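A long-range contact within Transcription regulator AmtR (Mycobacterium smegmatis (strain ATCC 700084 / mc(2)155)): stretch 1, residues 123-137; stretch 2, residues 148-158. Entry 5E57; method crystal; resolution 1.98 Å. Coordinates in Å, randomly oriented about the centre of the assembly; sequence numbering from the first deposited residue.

Stretch 1, residues 123-137: RRAELRSAYRSLAAA
Stretch 2, residues 148-158: ADDLPFRLVES

Two arginines meet almost face to edge across this contact: Arg154 NH2 lies over one face of the Arg128 guanidinium, 3.2 Å from Arg128 CZ, and Asp150 offsets the like charges by binding both. Arg128 NE donates to Asp150 OD1 (2.9 Å, nearly linear at 178°) and Arg128 NH2 to Asp150 OD2 (3.3 Å), while Arg154 NE donates to Asp150 OD2 (2.9 Å) from within its own stretch. A water donates to Arg128 O and Asp150 OD1, 2.8 Å from each, tying helix backbone to carboxylate.

Stretch 1 is helical throughout; stretch 2 enters through a type I turn from Ala148 to Leu151 and then runs on as a helix that continues past the stretch. The axes approach to 8.9 Å with N-to-C directions 127° apart. CA atoms pair Tyr131 with Phe153 (6.1 Å) and Arg132 with Asp149 (5.3 Å).

Arg124, extended (ttt), reaches Glu157 (chi1 m, chi2 t) in a two-pronged salt bridge: NE to Glu157 OE2, 2.8 Å, and NH2 to Glu157 OE1, 2.9 Å. Arg128 is also ttt, and its CB sits over the Phe153 ring, 3.8 Å from the centroid and 11° off the normal. Arg132 (ttm) bridges to Asp149 (chi1 p) through a weak hydrogen bond, NH1 to Asp149 OD1, 2.8 Å at 127°; its NH2 lies 3.2 Å from Asp150 OD1, which is well out of the guanidinium plane, so that salt bridge is charge alone.

The apolar part centres on Tyr131 (chi1 -89°, chi2 -87°) and Phe153 (chi1 t, chi2 73°). Their rings meet obliquely, centroids 5.7 Å apart and planes at 57°, with Tyr131 CD2 3.7 Å from Phe153 CD1. Tyr131 CE1 packs 3.9 Å from Val156 CG2 (chi1 t), and Ala135 CB rests 4.0 Å from Pro152 CG.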

# COMPACT_ATOMS: atom_id res chain seq x y z
N ARG A 123 17.92 -1.55 3.14
CA ARG A 123 17.83 -2.31 1.94
C ARG A 123 16.59 -1.98 1.11
O ARG A 123 16.65 -1.89 -0.10
CB ARG A 123 17.73 -3.78 2.25
CG ARG A 123 18.80 -4.32 3.15
CD ARG A 123 20.13 -4.41 2.48
NE ARG A 123 20.15 -5.25 1.29
CZ ARG A 123 19.75 -6.52 1.23
NH1 ARG A 123 19.19 -7.14 2.28
NH2 ARG A 123 19.87 -7.16 0.06
N ARG A 124 15.43 -1.95 1.76
CA ARG A 124 14.23 -1.65 1.08
C ARG A 124 14.31 -0.23 0.56
O ARG A 124 13.86 0.04 -0.56
CB ARG A 124 13.04 -1.83 2.05
CG ARG A 124 11.74 -1.42 1.45
CD ARG A 124 10.47 -1.97 2.17
NE ARG A 124 9.32 -1.21 1.64
CZ ARG A 124 9.03 0.01 2.07
NH1 ARG A 124 9.73 0.53 3.07
NH2 ARG A 124 8.04 0.72 1.56
N ALA A 125 14.87 0.70 1.35
CA ALA A 125 15.06 2.06 0.83
C ALA A 125 15.96 2.13 -0.44
O ALA A 125 15.72 2.92 -1.32
CB ALA A 125 15.53 3.03 1.94
N GLU A 126 16.97 1.27 -0.55
CA GLU A 126 17.79 1.13 -1.79
C GLU A 126 16.97 0.59 -2.97
O GLU A 126 17.18 0.96 -4.14
CB GLU A 126 18.91 0.10 -1.57
CG GLU A 126 20.25 0.65 -1.19
CD GLU A 126 21.25 -0.46 -0.80
OE1 GLU A 126 21.39 -1.48 -1.52
OE2 GLU A 126 21.90 -0.31 0.25
N LEU A 127 16.04 -0.30 -2.67
CA LEU A 127 15.15 -0.77 -3.74
C LEU A 127 14.33 0.38 -4.24
O LEU A 127 14.19 0.63 -5.50
CB LEU A 127 14.25 -1.88 -3.25
CG LEU A 127 13.37 -2.50 -4.31
CD1 LEU A 127 14.16 -3.00 -5.52
CD2 LEU A 127 12.54 -3.61 -3.71
N ARG A 128 13.79 1.11 -3.26
CA ARG A 128 12.99 2.29 -3.56
C ARG A 128 13.77 3.31 -4.36
O ARG A 128 13.24 3.91 -5.33
CB ARG A 128 12.42 2.89 -2.28
CG ARG A 128 11.62 4.16 -2.46
CD ARG A 128 11.21 4.79 -1.16
NE ARG A 128 10.39 5.99 -1.34
CZ ARG A 128 10.21 6.93 -0.39
NH1 ARG A 128 10.69 6.79 0.81
NH2 ARG A 128 9.42 7.95 -0.60
N SER A 129 15.03 3.48 -3.99
CA SER A 129 15.87 4.46 -4.65
C SER A 129 16.19 3.98 -6.07
O SER A 129 16.28 4.80 -7.02
CB SER A 129 17.14 4.70 -3.80
OG SER A 129 18.08 5.45 -4.54
N ALA A 130 16.33 2.65 -6.26
CA ALA A 130 16.58 2.17 -7.57
C ALA A 130 15.40 2.43 -8.47
O ALA A 130 15.55 2.80 -9.61
CB ALA A 130 16.92 0.70 -7.55
N TYR A 131 14.20 2.17 -7.97
CA TYR A 131 13.01 2.44 -8.75
C TYR A 131 12.94 3.88 -9.14
O TYR A 131 12.60 4.20 -10.27
CB TYR A 131 11.74 2.09 -7.94
CG TYR A 131 11.23 0.66 -8.07
CD1 TYR A 131 10.37 0.31 -9.08
CD2 TYR A 131 11.52 -0.31 -7.10
CE1 TYR A 131 9.84 -0.97 -9.18
CE2 TYR A 131 11.00 -1.59 -7.20
CZ TYR A 131 10.16 -1.91 -8.25
OH TYR A 131 9.65 -3.23 -8.33
N ARG A 132 13.20 4.77 -8.17
CA ARG A 132 13.03 6.18 -8.45
C ARG A 132 14.02 6.67 -9.56
O ARG A 132 13.64 7.53 -10.40
CB ARG A 132 13.21 6.98 -7.14
CG ARG A 132 12.99 8.46 -7.31
CD ARG A 132 13.52 9.29 -6.18
NE ARG A 132 12.87 8.86 -4.93
CZ ARG A 132 11.66 9.22 -4.50
NH1 ARG A 132 10.89 10.06 -5.19
NH2 ARG A 132 11.21 8.74 -3.34
N SER A 133 15.26 6.15 -9.52
CA SER A 133 16.23 6.43 -10.57
C SER A 133 15.75 5.97 -11.90
O SER A 133 15.79 6.73 -12.81
CB SER A 133 17.60 5.77 -10.33
OG SER A 133 18.12 6.21 -9.09
N LEU A 134 15.34 4.69 -12.03
CA LEU A 134 14.81 4.23 -13.31
C LEU A 134 13.62 5.04 -13.73
O LEU A 134 13.55 5.50 -14.88
CB LEU A 134 14.39 2.76 -13.28
CG LEU A 134 15.54 1.82 -13.08
CD1 LEU A 134 15.00 0.47 -12.69
CD2 LEU A 134 16.39 1.77 -14.36
N ALA A 135 12.69 5.27 -12.81
CA ALA A 135 11.50 6.05 -13.15
C ALA A 135 11.78 7.53 -13.53
O ALA A 135 11.10 8.11 -14.39
CB ALA A 135 10.48 6.00 -12.03
N ALA A 136 12.73 8.15 -12.86
CA ALA A 136 13.09 9.54 -13.21
C ALA A 136 13.67 9.58 -14.65
O ALA A 136 13.46 10.54 -15.38
CB ALA A 136 14.09 10.09 -12.21
N ALA A 137 14.35 8.51 -15.07
CA ALA A 137 14.86 8.46 -16.45
C ALA A 137 13.70 8.20 -17.46
O ALA A 137 13.72 8.70 -18.60
CB ALA A 137 15.99 7.39 -16.56
N ALA A 148 6.17 12.26 -10.35
CA ALA A 148 5.61 10.94 -10.23
C ALA A 148 6.64 9.86 -9.93
O ALA A 148 6.30 8.68 -9.94
CB ALA A 148 4.88 10.58 -11.52
N ASP A 149 7.90 10.20 -9.73
CA ASP A 149 8.92 9.19 -9.76
C ASP A 149 8.89 8.13 -8.67
O ASP A 149 9.55 7.15 -8.83
CB ASP A 149 10.32 9.81 -9.95
CG ASP A 149 10.79 10.64 -8.79
OD1 ASP A 149 10.11 10.76 -7.74
OD2 ASP A 149 11.88 11.19 -8.98
N ASP A 150 8.15 8.33 -7.58
CA ASP A 150 7.95 7.26 -6.51
C ASP A 150 6.79 6.32 -6.79
O ASP A 150 6.70 5.24 -6.16
CB ASP A 150 7.71 7.91 -5.14
CG ASP A 150 8.08 7.01 -3.97
OD1 ASP A 150 9.15 6.31 -3.91
OD2 ASP A 150 7.34 7.06 -3.00
N LEU A 151 5.93 6.67 -7.77
CA LEU A 151 4.70 5.97 -7.94
C LEU A 151 4.86 4.55 -8.49
O LEU A 151 4.13 3.68 -8.07
CB LEU A 151 3.69 6.79 -8.72
CG LEU A 151 3.40 8.15 -8.04
CD1 LEU A 151 2.37 8.86 -8.87
CD2 LEU A 151 2.91 8.02 -6.60
N PRO A 152 5.88 4.27 -9.29
CA PRO A 152 5.97 2.86 -9.72
C PRO A 152 6.30 1.93 -8.58
O PRO A 152 5.75 0.79 -8.49
CB PRO A 152 7.13 2.87 -10.72
CG PRO A 152 7.00 4.19 -11.34
CD PRO A 152 6.70 5.12 -10.18
N PHE A 153 7.13 2.43 -7.65
CA PHE A 153 7.40 1.65 -6.41
C PHE A 153 6.12 1.44 -5.63
O PHE A 153 5.85 0.33 -5.18
CB PHE A 153 8.45 2.35 -5.56
CG PHE A 153 8.72 1.71 -4.24
CD1 PHE A 153 9.41 0.55 -4.15
CD2 PHE A 153 8.40 2.38 -3.04
CE1 PHE A 153 9.72 -0.00 -2.90
CE2 PHE A 153 8.70 1.84 -1.81
CZ PHE A 153 9.36 0.64 -1.74
N ARG A 154 5.37 2.47 -5.45
CA ARG A 154 4.14 2.37 -4.67
C ARG A 154 3.11 1.44 -5.34
O ARG A 154 2.47 0.67 -4.65
CB ARG A 154 3.55 3.73 -4.46
CG ARG A 154 4.44 4.72 -3.74
CD ARG A 154 4.77 4.22 -2.35
NE ARG A 154 5.83 4.99 -1.71
CZ ARG A 154 6.47 4.63 -0.59
NH1 ARG A 154 6.20 3.51 0.01
NH2 ARG A 154 7.43 5.38 -0.10
N LEU A 155 3.02 1.46 -6.67
CA LEU A 155 2.17 0.53 -7.43
C LEU A 155 2.56 -0.89 -7.27
O LEU A 155 1.72 -1.77 -7.05
CB LEU A 155 2.10 0.88 -8.92
CG LEU A 155 1.22 2.08 -9.16
CD1 LEU A 155 1.53 2.75 -10.48
CD2 LEU A 155 -0.23 1.65 -9.10
N VAL A 156 3.86 -1.15 -7.21
CA VAL A 156 4.31 -2.53 -6.97
C VAL A 156 3.96 -3.04 -5.60
O VAL A 156 3.46 -4.21 -5.43
CB VAL A 156 5.84 -2.66 -7.16
CG1 VAL A 156 6.38 -3.96 -6.64
CG2 VAL A 156 6.21 -2.41 -8.60
N GLU A 157 4.19 -2.18 -4.60
CA GLU A 157 3.86 -2.52 -3.23
C GLU A 157 2.35 -2.62 -3.00
O GLU A 157 1.90 -3.30 -2.09
CB GLU A 157 4.57 -1.55 -2.21
CG GLU A 157 6.10 -1.84 -2.19
CD GLU A 157 6.78 -1.53 -0.88
OE1 GLU A 157 6.22 -0.69 -0.14
OE2 GLU A 157 7.91 -2.08 -0.62
N SER A 158 1.56 -2.00 -3.87
CA SER A 158 0.11 -2.12 -3.73
C SER A 158 -0.38 -3.54 -3.87
O SER A 158 -1.48 -3.89 -3.41
CB SER A 158 -0.64 -1.19 -4.67
OG SER A 158 -0.78 -1.75 -5.93
O HOH W 1 10.68 4.86 -5.75